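Thymidylate synthase 1 (Bacillus subtilis, PDB 1B02) catalyses the reductive methylation of dUMP to dTMP with 5,10-methylenetetrahydrofolate as methyl donor and reductant, supplying thymidylate for DNA synthesis. Local coordinates at residues T29-D34 with V223-I228; E241-W246 with F262-Y267; H106-Q111 with M156-C161; F191-Y196 with Y214-G219. All coordinates share one frame; numbering follows the deposited sequence.

Contact 1 of 4, residues T29-D34 with V223-I228. With UFP (5-fluoro-2'-deoxyuridine-5'-monophosphate), chain B.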
# COMPACT_ATOMS: atom_id res chain seq x y z
N THR A 29 -0.34 -5.94 -19.31
CA THR A 29 1.06 -5.80 -18.92
C THR A 29 2.08 -6.45 -19.85
O THR A 29 1.86 -7.53 -20.40
CB THR A 29 1.26 -6.37 -17.51
OG1 THR A 29 0.71 -7.69 -17.44
CG2 THR A 29 0.56 -5.48 -16.48
N LYS A 30 3.21 -5.76 -20.01
CA LYS A 30 4.32 -6.23 -20.84
C LYS A 30 5.58 -6.17 -19.98
O LYS A 30 5.73 -5.27 -19.15
CB LYS A 30 4.50 -5.33 -22.06
CG LYS A 30 3.21 -4.78 -22.63
CD LYS A 30 3.24 -4.76 -24.15
CE LYS A 30 3.08 -6.16 -24.72
NZ LYS A 30 1.91 -6.25 -25.63
N TRP A 31 6.49 -7.13 -20.17
CA TRP A 31 7.72 -7.16 -19.38
C TRP A 31 8.64 -5.98 -19.67
O TRP A 31 8.78 -5.55 -20.81
CB TRP A 31 8.45 -8.47 -19.63
CG TRP A 31 7.76 -9.65 -19.02
CD1 TRP A 31 7.17 -10.69 -19.68
CD2 TRP A 31 7.59 -9.91 -17.63
NE1 TRP A 31 6.65 -11.59 -18.78
CE2 TRP A 31 6.90 -11.14 -17.51
CE3 TRP A 31 7.97 -9.23 -16.46
CZ2 TRP A 31 6.57 -11.70 -16.28
CZ3 TRP A 31 7.64 -9.80 -15.22
CH2 TRP A 31 6.94 -11.02 -15.15
N ASP A 32 9.26 -5.46 -18.62
CA ASP A 32 10.16 -4.32 -18.72
C ASP A 32 11.28 -4.50 -19.75
O ASP A 32 11.54 -3.60 -20.55
CB ASP A 32 10.78 -4.02 -17.35
CG ASP A 32 11.19 -2.57 -17.19
OD1 ASP A 32 10.74 -1.72 -17.99
OD2 ASP A 32 11.97 -2.27 -16.25
N SER A 33 11.93 -5.65 -19.72
CA SER A 33 13.03 -5.91 -20.65
C SER A 33 12.59 -6.14 -22.10
O SER A 33 12.55 -5.20 -22.89
CB SER A 33 13.85 -7.11 -20.17
OG SER A 33 13.04 -8.06 -19.50
N ASP A 34 12.27 -7.38 -22.44
CA ASP A 34 11.88 -7.74 -23.80
C ASP A 34 10.57 -7.16 -24.35
O ASP A 34 10.32 -7.22 -25.55
CB ASP A 34 11.84 -9.26 -23.95
CG ASP A 34 11.19 -9.94 -22.76
OD1 ASP A 34 10.06 -9.56 -22.41
OD2 ASP A 34 11.82 -10.85 -22.19
N VAL A 223 0.50 -13.52 -9.32
CA VAL A 223 1.95 -13.67 -9.27
C VAL A 223 2.43 -13.85 -10.71
O VAL A 223 2.08 -14.83 -11.37
CB VAL A 223 2.35 -14.91 -8.45
CG1 VAL A 223 3.73 -15.39 -8.87
CG2 VAL A 223 2.33 -14.58 -6.97
N TYR A 224 3.22 -12.90 -11.20
CA TYR A 224 3.74 -12.97 -12.57
C TYR A 224 4.66 -14.19 -12.77
O TYR A 224 5.47 -14.52 -11.90
CB TYR A 224 4.48 -11.68 -12.91
CG TYR A 224 3.56 -10.49 -13.10
CD1 TYR A 224 2.99 -10.21 -14.34
CD2 TYR A 224 3.24 -9.65 -12.03
CE1 TYR A 224 2.13 -9.13 -14.52
CE2 TYR A 224 2.37 -8.57 -12.19
CZ TYR A 224 1.83 -8.31 -13.44
OH TYR A 224 0.98 -7.24 -13.62
N THR A 225 4.53 -14.84 -13.92
CA THR A 225 5.30 -16.04 -14.25
C THR A 225 6.80 -16.02 -13.95
O THR A 225 7.34 -16.99 -13.42
CB THR A 225 5.12 -16.42 -15.74
OG1 THR A 225 5.38 -15.28 -16.56
CG2 THR A 225 3.71 -16.93 -16.00
N ARG A 226 7.47 -14.93 -14.28
CA ARG A 226 8.91 -14.83 -14.05
C ARG A 226 9.33 -14.70 -12.59
O ARG A 226 10.52 -14.74 -12.28
CB ARG A 226 9.47 -13.65 -14.85
CG ARG A 226 9.53 -13.90 -16.34
CD ARG A 226 10.02 -12.67 -17.09
NE ARG A 226 9.84 -12.81 -18.53
CZ ARG A 226 10.33 -11.97 -19.43
NH1 ARG A 226 11.05 -10.92 -19.03
NH2 ARG A 226 10.11 -12.17 -20.72
N HIS A 227 8.36 -14.55 -11.69
CA HIS A 227 8.66 -14.40 -10.27
C HIS A 227 8.59 -15.71 -9.50
O HIS A 227 9.14 -15.82 -8.41
CB HIS A 227 7.69 -13.40 -9.63
CG HIS A 227 7.74 -12.03 -10.22
ND1 HIS A 227 6.82 -11.05 -9.90
CD2 HIS A 227 8.60 -11.46 -11.10
CE1 HIS A 227 7.10 -9.94 -10.56
NE2 HIS A 227 8.18 -10.16 -11.29
N ILE A 228 7.91 -16.70 -10.06
CA ILE A 228 7.74 -17.99 -9.39
C ILE A 228 9.02 -18.55 -8.76
O ILE A 228 9.03 -18.89 -7.58
CB ILE A 228 7.13 -19.05 -10.34
CG1 ILE A 228 5.63 -18.82 -10.50
CG2 ILE A 228 7.32 -20.45 -9.76
CD1 ILE A 228 5.28 -17.71 -11.45
N1 UFP B . -0.05 -3.09 -8.12
C2 UFP B . 0.04 -3.49 -6.76
N3 UFP B . 0.06 -2.53 -5.71
C4 UFP B . 0.16 -1.09 -5.88
C5 UFP B . 0.50 -0.46 -7.36
C6 UFP B . -0.29 -1.51 -8.42
O2 UFP B . 0.35 -4.64 -6.41
O4 UFP B . -0.13 -0.30 -4.97
F5 UFP B . 0.14 0.80 -7.53
C1' UFP B . 0.07 -4.04 -9.28
C2' UFP B . -1.06 -5.02 -9.50
C3' UFP B . -0.84 -5.27 -10.99
C4' UFP B . -0.32 -4.00 -11.58
O3' UFP B . 0.10 -6.31 -11.14
O4' UFP B . 0.33 -3.32 -10.51
C5' UFP B . -1.26 -2.96 -12.24
O5' UFP B . -1.80 -3.59 -13.44
P UFP B . -3.37 -3.69 -13.62
O1P UFP B . -3.88 -2.31 -13.71
O2P UFP B . -3.90 -4.55 -12.58
O3P UFP B . -3.40 -4.54 -14.95
O HOH W 1 4.83 -13.58 -18.71
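The backbones of loop 29-34 and of 223-228, a strand end and turn, stay well apart, the closest CA pair, Trp-31 and Arg-226, lying 9.4 Å apart. The extended Arg-226 chain runs over one face of the Trp-31 indole. Its CD sits above the six-membered ring, while the guanidinium lies flat on the five-membered ring, CZ 3.5 Å from that centroid with planes 5° apart, a cation-pi stack. At the guanidinium edge, NH2 of Arg-226 meets OD2 of Asp-34 at 2.6 Å in a salt bridge, on the syn side of a carboxylate turned nearly perpendicular, whose OD1 is also hydrogen-bonded to Thr-36. Arg-226 also pairs with Glu-276. Trp-31 directs an edge toward the His-227 face, and its CH2 touches CB of Tyr-224 at 3.4 Å; this aromatic cluster backs the tyrosine whose OH bonds O3' of the nucleotide at 2.8 Å. Water 1 accepts from Trp-31 NE1 and reaches Thr-225 OG1. With an alanine in place of Trp-31, the guanidinium would probably lose its flat support, although its carboxylate partners remain, and a gap would open beside Tyr-224. The contact joins the loop before strand 40-50 to the end of strand 210-224, ahead of helix 228-236.

Contact 2 of 4, residues E241-W246 with F262-Y267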
# COMPACT_ATOMS: atom_id res chain seq x y z
N GLU A 241 11.83 -12.64 14.10
CA GLU A 241 10.81 -11.91 14.84
C GLU A 241 10.59 -10.57 14.16
O GLU A 241 11.53 -9.96 13.65
CB GLU A 241 11.26 -11.68 16.29
CG GLU A 241 11.45 -12.95 17.09
CD GLU A 241 12.62 -12.86 18.04
OE1 GLU A 241 12.73 -11.85 18.77
OE2 GLU A 241 13.45 -13.80 18.06
N ALA A 242 9.34 -10.12 14.14
CA ALA A 242 9.01 -8.85 13.51
C ALA A 242 9.74 -7.71 14.21
O ALA A 242 9.97 -7.76 15.42
CB ALA A 242 7.51 -8.61 13.56
N PRO A 243 10.14 -6.68 13.46
CA PRO A 243 10.85 -5.55 14.06
C PRO A 243 9.88 -4.60 14.74
O PRO A 243 8.66 -4.75 14.62
CB PRO A 243 11.55 -4.90 12.88
CG PRO A 243 10.64 -5.18 11.72
CD PRO A 243 9.97 -6.50 12.00
N GLU A 244 10.41 -3.62 15.46
CA GLU A 244 9.58 -2.64 16.14
C GLU A 244 9.64 -1.35 15.33
O GLU A 244 10.68 -1.00 14.79
CB GLU A 244 10.11 -2.38 17.56
CG GLU A 244 9.86 -3.53 18.52
CD GLU A 244 9.65 -3.06 19.95
OE1 GLU A 244 9.67 -1.83 20.18
OE2 GLU A 244 9.47 -3.92 20.84
N LEU A 245 8.51 -0.67 15.23
CA LEU A 245 8.44 0.57 14.47
C LEU A 245 8.40 1.77 15.41
O LEU A 245 7.46 1.93 16.18
CB LEU A 245 7.20 0.58 13.57
CG LEU A 245 7.16 1.43 12.30
CD1 LEU A 245 5.89 2.26 12.31
CD2 LEU A 245 8.39 2.33 12.19
N TRP A 246 9.43 2.61 15.34
CA TRP A 246 9.47 3.80 16.18
C TRP A 246 8.97 4.99 15.38
O TRP A 246 9.46 5.27 14.28
CB TRP A 246 10.91 4.08 16.65
CG TRP A 246 11.05 5.39 17.39
CD1 TRP A 246 10.90 5.60 18.74
CD2 TRP A 246 11.33 6.68 16.82
NE1 TRP A 246 11.06 6.93 19.03
CE2 TRP A 246 11.33 7.62 17.88
CE3 TRP A 246 11.59 7.13 15.51
CZ2 TRP A 246 11.58 8.98 17.67
CZ3 TRP A 246 11.83 8.49 15.31
CH2 TRP A 246 11.82 9.40 16.38
N PHE A 262 10.47 7.93 11.22
CA PHE A 262 10.22 6.50 11.26
C PHE A 262 11.53 5.72 11.32
O PHE A 262 12.45 5.98 10.56
CB PHE A 262 9.43 6.07 10.02
CG PHE A 262 8.15 6.82 9.83
CD1 PHE A 262 6.99 6.42 10.47
CD2 PHE A 262 8.11 7.96 9.03
CE1 PHE A 262 5.81 7.14 10.33
CE2 PHE A 262 6.94 8.69 8.88
CZ PHE A 262 5.78 8.28 9.53
N LYS A 263 11.58 4.77 12.25
CA LYS A 263 12.77 3.94 12.43
C LYS A 263 12.37 2.51 12.73
O LYS A 263 11.63 2.25 13.68
CB LYS A 263 13.62 4.48 13.58
CG LYS A 263 14.70 5.47 13.16
CD LYS A 263 15.00 6.47 14.27
CE LYS A 263 15.86 7.62 13.76
NZ LYS A 263 15.47 8.08 12.39
N LEU A 264 12.85 1.58 11.91
CA LEU A 264 12.56 0.17 12.12
C LEU A 264 13.66 -0.36 13.03
O LEU A 264 14.84 -0.22 12.72
CB LEU A 264 12.56 -0.61 10.80
CG LEU A 264 11.20 -0.93 10.15
CD1 LEU A 264 11.36 -2.14 9.25
CD2 LEU A 264 10.14 -1.20 11.21
N ILE A 265 13.27 -0.94 14.15
CA ILE A 265 14.24 -1.46 15.11
C ILE A 265 14.35 -2.97 15.06
O ILE A 265 13.35 -3.68 15.11
CB ILE A 265 13.86 -1.02 16.56
CG1 ILE A 265 14.29 0.43 16.79
CG2 ILE A 265 14.53 -1.93 17.58
CD1 ILE A 265 13.46 1.44 16.04
N ASN A 266 15.58 -3.46 14.96
CA ASN A 266 15.85 -4.89 14.94
C ASN A 266 15.21 -5.62 13.76
O ASN A 266 14.73 -6.75 13.91
CB ASN A 266 15.40 -5.53 16.25
CG ASN A 266 16.41 -6.51 16.80
OD1 ASN A 266 16.10 -7.68 17.02
ND2 ASN A 266 17.63 -6.03 17.02
N TYR A 267 15.22 -4.99 12.60
CA TYR A 267 14.64 -5.60 11.42
C TYR A 267 15.61 -6.59 10.80
O TYR A 267 16.50 -6.22 10.03
CB TYR A 267 14.26 -4.53 10.39
CG TYR A 267 13.72 -5.08 9.08
CD1 TYR A 267 12.98 -6.27 9.06
CD2 TYR A 267 13.95 -4.43 7.88
CE1 TYR A 267 12.50 -6.79 7.86
CE2 TYR A 267 13.48 -4.94 6.67
CZ TYR A 267 12.75 -6.12 6.67
OH TYR A 267 12.28 -6.63 5.48
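A small two-stranded antiparallel sheet, separate from the large mixed sheet of the enzyme, is formed here by strands 244-247 and 262-265. The short strand segments run at 157° to each other, their axes approaching to 4.7 Å. Glu-244 with Ile-265 and Trp-246 with Lys-263 are the hydrogen-bonded pairs, and Leu-245 with Leu-264 is the non-hydrogen-bonded pair between them. Four backbone bonds give the evidence. Ile-265 N to Glu-244 O is 2.7 Å and nearly straight at 172°, and Trp-246 N to Lys-263 O is 2.8 Å. The reciprocal bonds, Glu-244 N to Ile-265 O and Lys-263 N to Trp-246 O, are both 3.0 Å.

The two leucines share one face of the sheet. Helices pack against part of that side: Leu-245 on Arg-201 of helix 188-207, Leu-264 on Trp-65 of helix 65-77. On the exposed face, Trp-246 and Lys-263 lie side by side. The indole CG is anti to the backbone N (chi1 173°), which carries the ring along the aliphatic lysine chain, where CE3 of Trp-246 touches CD of Lys-263 at 3.7 Å. At the end of the ladder where 244-247 begins and 262-265 ends, CB of Pro-243 lies 3.7 Å from CB of Tyr-267.

Contact 3 of 4, residues H106-Q111 with M156-C161. With UFP (5-fluoro-2'-deoxyuridine-5'-monophosphate), chain B.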
# COMPACT_ATOMS: atom_id res chain seq x y z
N HIS A 106 -4.49 12.41 -13.25
CA HIS A 106 -5.39 12.78 -12.17
C HIS A 106 -5.63 11.58 -11.27
O HIS A 106 -6.76 11.14 -11.09
CB HIS A 106 -6.73 13.25 -12.74
CG HIS A 106 -6.66 14.58 -13.42
ND1 HIS A 106 -5.47 15.21 -13.70
CD2 HIS A 106 -7.64 15.41 -13.86
CE1 HIS A 106 -5.72 16.36 -14.29
NE2 HIS A 106 -7.02 16.51 -14.40
N ALA A 107 -4.55 11.05 -10.69
CA ALA A 107 -4.65 9.89 -9.83
C ALA A 107 -3.92 10.04 -8.51
O ALA A 107 -3.19 11.01 -8.29
CB ALA A 107 -4.13 8.66 -10.57
N TYR A 108 -4.12 9.06 -7.63
CA TYR A 108 -3.49 9.03 -6.32
C TYR A 108 -3.52 10.38 -5.60
O TYR A 108 -4.59 10.92 -5.34
CB TYR A 108 -2.05 8.54 -6.47
CG TYR A 108 -1.96 7.07 -6.79
CD1 TYR A 108 -2.05 6.61 -8.10
CD2 TYR A 108 -1.81 6.12 -5.77
CE1 TYR A 108 -2.01 5.24 -8.40
CE2 TYR A 108 -1.76 4.76 -6.06
CZ TYR A 108 -1.86 4.33 -7.37
OH TYR A 108 -1.82 2.98 -7.65
N GLY A 109 -2.34 10.91 -5.29
CA GLY A 109 -2.25 12.18 -4.60
C GLY A 109 -3.20 13.24 -5.11
O GLY A 109 -3.75 14.02 -4.33
N PHE A 110 -3.40 13.28 -6.42
CA PHE A 110 -4.29 14.25 -7.03
C PHE A 110 -5.72 14.14 -6.50
O PHE A 110 -6.39 15.14 -6.27
CB PHE A 110 -4.30 14.07 -8.55
CG PHE A 110 -5.21 15.02 -9.27
CD1 PHE A 110 -4.75 16.28 -9.65
CD2 PHE A 110 -6.52 14.67 -9.55
CE1 PHE A 110 -5.59 17.17 -10.32
CE2 PHE A 110 -7.37 15.56 -10.21
CZ PHE A 110 -6.90 16.81 -10.60
N GLN A 111 -6.18 12.90 -6.30
CA GLN A 111 -7.53 12.66 -5.80
C GLN A 111 -7.64 13.06 -4.33
O GLN A 111 -8.59 13.74 -3.93
CB GLN A 111 -7.91 11.19 -5.95
CG GLN A 111 -8.20 10.76 -7.38
CD GLN A 111 -9.20 11.67 -8.07
OE1 GLN A 111 -10.20 12.06 -7.47
NE2 GLN A 111 -8.94 12.00 -9.33
N MET A 156 -6.04 8.97 -15.84
CA MET A 156 -5.06 8.40 -14.93
C MET A 156 -4.06 7.55 -15.70
O MET A 156 -4.44 6.66 -16.47
CB MET A 156 -5.76 7.54 -13.87
CG MET A 156 -6.71 8.31 -12.96
SD MET A 156 -7.39 7.27 -11.67
CE MET A 156 -8.66 8.35 -11.03
N ALA A 157 -2.78 7.81 -15.49
CA ALA A 157 -1.73 7.05 -16.16
C ALA A 157 -1.91 5.57 -15.85
O ALA A 157 -1.69 4.72 -16.71
CB ALA A 157 -0.37 7.53 -15.70
N LEU A 158 -2.31 5.28 -14.62
CA LEU A 158 -2.53 3.91 -14.18
C LEU A 158 -3.54 3.94 -13.04
O LEU A 158 -3.27 4.50 -11.98
CB LEU A 158 -1.21 3.30 -13.69
CG LEU A 158 -1.23 1.82 -13.30
CD1 LEU A 158 0.08 1.17 -13.69
CD2 LEU A 158 -1.46 1.68 -11.80
N THR A 159 -4.70 3.33 -13.26
CA THR A 159 -5.74 3.29 -12.25
C THR A 159 -5.16 2.67 -10.98
O THR A 159 -4.44 1.68 -11.03
CB THR A 159 -6.95 2.49 -12.75
OG1 THR A 159 -6.54 1.17 -13.12
CG2 THR A 159 -7.56 3.18 -13.95
N PRO A 160 -5.50 3.24 -9.81
CA PRO A 160 -5.01 2.76 -8.51
C PRO A 160 -5.23 1.28 -8.22
O PRO A 160 -6.30 0.73 -8.51
CB PRO A 160 -5.72 3.66 -7.50
CG PRO A 160 -6.89 4.22 -8.24
CD PRO A 160 -6.43 4.37 -9.65
N CYS A 161 -4.22 0.64 -7.63
CA CYS A 161 -4.32 -0.76 -7.27
C CYS A 161 -4.97 -0.84 -5.90
O CYS A 161 -5.93 -1.59 -5.70
CB CYS A 161 -2.93 -1.40 -7.24
SG CYS A 161 -1.92 -1.07 -8.72
N1 UFP B . -0.05 -3.09 -8.12
C2 UFP B . 0.04 -3.49 -6.76
N3 UFP B . 0.06 -2.53 -5.71
C4 UFP B . 0.16 -1.09 -5.88
C5 UFP B . 0.50 -0.46 -7.36
C6 UFP B . -0.29 -1.51 -8.42
O2 UFP B . 0.35 -4.64 -6.41
O4 UFP B . -0.13 -0.30 -4.97
F5 UFP B . 0.14 0.80 -7.53
C1' UFP B . 0.07 -4.04 -9.28
C2' UFP B . -1.06 -5.02 -9.50
C3' UFP B . -0.84 -5.27 -10.99
C4' UFP B . -0.32 -4.00 -11.58
O3' UFP B . 0.10 -6.31 -11.14
O4' UFP B . 0.33 -3.32 -10.51
C5' UFP B . -1.26 -2.96 -12.24
O5' UFP B . -1.80 -3.59 -13.44
P UFP B . -3.37 -3.69 -13.62
O1P UFP B . -3.88 -2.31 -13.71
O2P UFP B . -3.90 -4.55 -12.58
O3P UFP B . -3.40 -4.54 -14.95
O HOH W 2 -1.96 1.82 -5.31
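Ala-107 and Met-156 make the close apolar part of this contact: CB of Ala-107 lies 3.5 Å from CG of Met-156, and the thioether, extended beyond CG, runs on until CE is 3.4 Å from the carbonyl O of His-106. That oxygen also accepts a bond from NE2 of Gln-111, at 2.9 Å; the donor stands above the carbonyl plane, although the oxygen lies in the plane of the glutamine amide. Glu-152 and Asn-149 bind the same amide group, which probably fixes its rotation. Tyr-108 and Pro-160 slide past each other in opposite directions, with CB of Pro-160 over one face of the phenol ring, 3.9 Å from CZ of Tyr-108.

Toward the nucleotide the contact turns polar and water-bridged, though still buried. Water 2, in the plane of the Tyr-108 ring at its edge, lies 2.6 Å from the OH of Tyr-108 and donates to O4 of the fluorinated base. Cys-161 N gives it only a weak, long bond. The OH of Tyr-108 also comes within 2.9 Å of F5 of the nucleotide. The looser, partly exposed side is that of His-106, whose imidazole lies with its face against Phe-110 of its own segment.

SG of Cys-161 is bonded covalently to C6 of the nucleotide, at 1.7 Å. This adduct is characteristic of the thymidylate synthase active site, in which the cysteine, the predicted nucleophile, attacks the pyrimidine at C6.

Contact 4 of 4, residues F191-Y196 with Y214-G219. With UFP (5-fluoro-2'-deoxyuridine-5'-monophosphate), chain B.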
# COMPACT_ATOMS: atom_id res chain seq x y z
N PHE A 191 4.98 -3.95 -0.24
CA PHE A 191 4.99 -2.49 -0.12
C PHE A 191 3.66 -1.99 0.43
O PHE A 191 3.62 -1.18 1.35
CB PHE A 191 5.22 -1.85 -1.49
CG PHE A 191 6.63 -1.40 -1.74
CD1 PHE A 191 7.70 -2.25 -1.49
CD2 PHE A 191 6.88 -0.13 -2.25
CE1 PHE A 191 9.01 -1.85 -1.76
CE2 PHE A 191 8.18 0.28 -2.53
CZ PHE A 191 9.25 -0.58 -2.28
N ASN A 192 2.57 -2.49 -0.15
CA ASN A 192 1.22 -2.08 0.23
C ASN A 192 0.82 -2.41 1.67
O ASN A 192 0.39 -1.54 2.41
CB ASN A 192 0.19 -2.72 -0.72
CG ASN A 192 0.40 -2.30 -2.17
OD1 ASN A 192 0.19 -3.10 -3.08
ND2 ASN A 192 0.81 -1.06 -2.38
N VAL A 193 0.96 -3.68 2.05
CA VAL A 193 0.60 -4.12 3.39
C VAL A 193 1.31 -3.33 4.49
O VAL A 193 0.70 -2.98 5.50
CB VAL A 193 0.91 -5.62 3.57
CG1 VAL A 193 0.67 -6.04 5.02
CG2 VAL A 193 0.04 -6.44 2.64
N PHE A 194 2.59 -3.05 4.28
CA PHE A 194 3.37 -2.32 5.26
C PHE A 194 3.05 -0.82 5.28
O PHE A 194 2.72 -0.27 6.32
CB PHE A 194 4.87 -2.53 5.00
CG PHE A 194 5.76 -1.73 5.91
CD1 PHE A 194 5.99 -2.14 7.22
CD2 PHE A 194 6.36 -0.56 5.46
CE1 PHE A 194 6.79 -1.39 8.07
CE2 PHE A 194 7.17 0.20 6.30
CZ PHE A 194 7.38 -0.21 7.61
N GLN A 195 3.16 -0.18 4.13
CA GLN A 195 2.92 1.25 4.04
C GLN A 195 1.56 1.70 4.58
O GLN A 195 1.43 2.81 5.09
CB GLN A 195 3.07 1.73 2.59
CG GLN A 195 2.03 1.18 1.63
CD GLN A 195 2.27 1.62 0.20
OE1 GLN A 195 1.56 1.20 -0.71
NE2 GLN A 195 3.27 2.46 0.00
N TYR A 196 0.55 0.84 4.47
CA TYR A 196 -0.77 1.22 4.96
C TYR A 196 -0.94 1.00 6.45
O TYR A 196 -1.76 1.66 7.09
CB TYR A 196 -1.85 0.50 4.16
CG TYR A 196 -2.27 1.34 2.97
CD1 TYR A 196 -3.16 2.40 3.13
CD2 TYR A 196 -1.68 1.16 1.72
CE1 TYR A 196 -3.45 3.26 2.08
CE2 TYR A 196 -1.96 2.02 0.66
CZ TYR A 196 -2.84 3.07 0.85
OH TYR A 196 -3.10 3.94 -0.18
N TYR A 214 -6.20 -4.41 11.66
CA TYR A 214 -5.73 -3.98 10.35
C TYR A 214 -6.08 -5.10 9.37
O TYR A 214 -5.58 -6.22 9.49
CB TYR A 214 -4.22 -3.75 10.38
CG TYR A 214 -3.62 -3.39 9.03
CD1 TYR A 214 -4.24 -2.45 8.20
CD2 TYR A 214 -2.44 -3.99 8.59
CE1 TYR A 214 -3.70 -2.11 6.97
CE2 TYR A 214 -1.89 -3.66 7.35
CZ TYR A 214 -2.52 -2.72 6.55
OH TYR A 214 -1.97 -2.38 5.33
N ILE A 215 -6.95 -4.78 8.42
CA ILE A 215 -7.39 -5.76 7.43
C ILE A 215 -7.02 -5.34 6.01
O ILE A 215 -7.29 -4.21 5.59
CB ILE A 215 -8.92 -5.97 7.51
CG1 ILE A 215 -9.31 -6.43 8.91
CG2 ILE A 215 -9.37 -7.00 6.48
CD1 ILE A 215 -10.41 -5.60 9.54
N PHE A 216 -6.40 -6.26 5.28
CA PHE A 216 -5.99 -6.01 3.91
C PHE A 216 -6.73 -6.97 2.97
O PHE A 216 -6.57 -8.19 3.06
CB PHE A 216 -4.47 -6.21 3.76
CG PHE A 216 -3.90 -5.56 2.54
CD1 PHE A 216 -3.46 -4.24 2.57
CD2 PHE A 216 -3.83 -6.26 1.33
CE1 PHE A 216 -2.97 -3.62 1.43
CE2 PHE A 216 -3.34 -5.64 0.18
CZ PHE A 216 -2.91 -4.32 0.23
N ASN A 217 -7.56 -6.41 2.09
CA ASN A 217 -8.32 -7.22 1.14
C ASN A 217 -7.77 -7.10 -0.26
O ASN A 217 -7.38 -6.01 -0.70
CB ASN A 217 -9.79 -6.80 1.13
CG ASN A 217 -10.45 -6.91 2.48
OD1 ASN A 217 -10.57 -8.00 3.04
ND2 ASN A 217 -10.87 -5.77 3.02
N ILE A 218 -7.75 -8.22 -0.98
CA ILE A 218 -7.24 -8.23 -2.34
C ILE A 218 -8.25 -8.83 -3.31
O ILE A 218 -8.81 -9.89 -3.05
CB ILE A 218 -5.92 -9.04 -2.44
CG1 ILE A 218 -4.91 -8.53 -1.41
CG2 ILE A 218 -5.35 -8.93 -3.84
CD1 ILE A 218 -4.05 -9.62 -0.81
N GLY A 219 -8.50 -8.12 -4.41
CA GLY A 219 -9.42 -8.61 -5.42
C GLY A 219 -8.70 -9.62 -6.29
O GLY A 219 -8.79 -10.83 -6.05
N1 UFP B . -0.05 -3.09 -8.12
C2 UFP B . 0.04 -3.49 -6.76
N3 UFP B . 0.06 -2.53 -5.71
C4 UFP B . 0.16 -1.09 -5.88
C5 UFP B . 0.50 -0.46 -7.36
C6 UFP B . -0.29 -1.51 -8.42
O2 UFP B . 0.35 -4.64 -6.41
O4 UFP B . -0.13 -0.30 -4.97
F5 UFP B . 0.14 0.80 -7.53
C1' UFP B . 0.07 -4.04 -9.28
C2' UFP B . -1.06 -5.02 -9.50
C3' UFP B . -0.84 -5.27 -10.99
C4' UFP B . -0.32 -4.00 -11.58
O3' UFP B . 0.10 -6.31 -11.14
O4' UFP B . 0.33 -3.32 -10.51
C5' UFP B . -1.26 -2.96 -12.24
O5' UFP B . -1.80 -3.59 -13.44
P UFP B . -3.37 -3.69 -13.62
O1P UFP B . -3.88 -2.31 -13.71
O2P UFP B . -3.90 -4.55 -12.58
O3P UFP B . -3.40 -4.54 -14.95
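Tyr-214 begins the strand's contact with helix 191-196: its OH donates to the backbone O of Val-193 at 2.7 Å, tilted from the carbonyl plane, while that oxygen lies at the edge of the phenol ring. The same hydroxyl rests 3.1 Å from CB of Tyr-196, whose own OH bonds Trp-76. With CG anti to the backbone N (chi1 176°), the Tyr-214 side chain reaches out from the strand to the helix. Two residues on, Phe-216 presents a ring face to Val-193: CG2 stands 4.0 Å from the ring centroid and only 7° off its normal, a well-centred CH-pi contact. The far end of that ring meets the preceding residue of the helix, where CZ of Phe-216 touches CB of Asn-192 at 3.6 Å.

The packed asparagine turns its amide to the base. N3 of the nucleotide donates to OD1 of Asn-192 at 2.7 Å, and ND2 of Asn-192 returns a bond to O4 at 2.9 Å, so one amide reads both an N-H and a carbonyl of the pyrimidine. ND2 also donates to OE1 of Gln-195, which lies in the amide plane, and Asn-183 donates to OD1; these additional bonds should help hold the amide in this orientation. A leucine at Asn-192 would probably leave N3 and O4 without these mates and Gln-195 OE1 without its donor.

The segments belong to a beta-alpha-beta unit, strand 173-184, helix 188-207 and strand 210-224. Their short axes run nearly antiparallel at 151°, 9.8 Å apart, with strand 210-224 between strands 40-50 and 173-184 in the sheet.

How the contacts relate
Contacts 1, 3 and 4 meet the same bound nucleotide at different points: contact 1 at the sugar O3', contact 3 at C6 and through water at O4, contact 4 at N3 and O4. Contacts 3 and 4 come within about 5 Å of each other at their nearest atoms, whereas contacts 1 and 3 are about 7 Å apart. Strand 210-224 links contacts 4 and 1, whose segments 214-219 and 223-228 follow closely in sequence although the contact centres are 22 Å apart. Contact 2 is the one that does not touch the nucleotide; its centre is 30 Å from that of contact 3, on the opposite side of the chain's centre, and its nearest approach is to contact 4, about 5 Å between atoms.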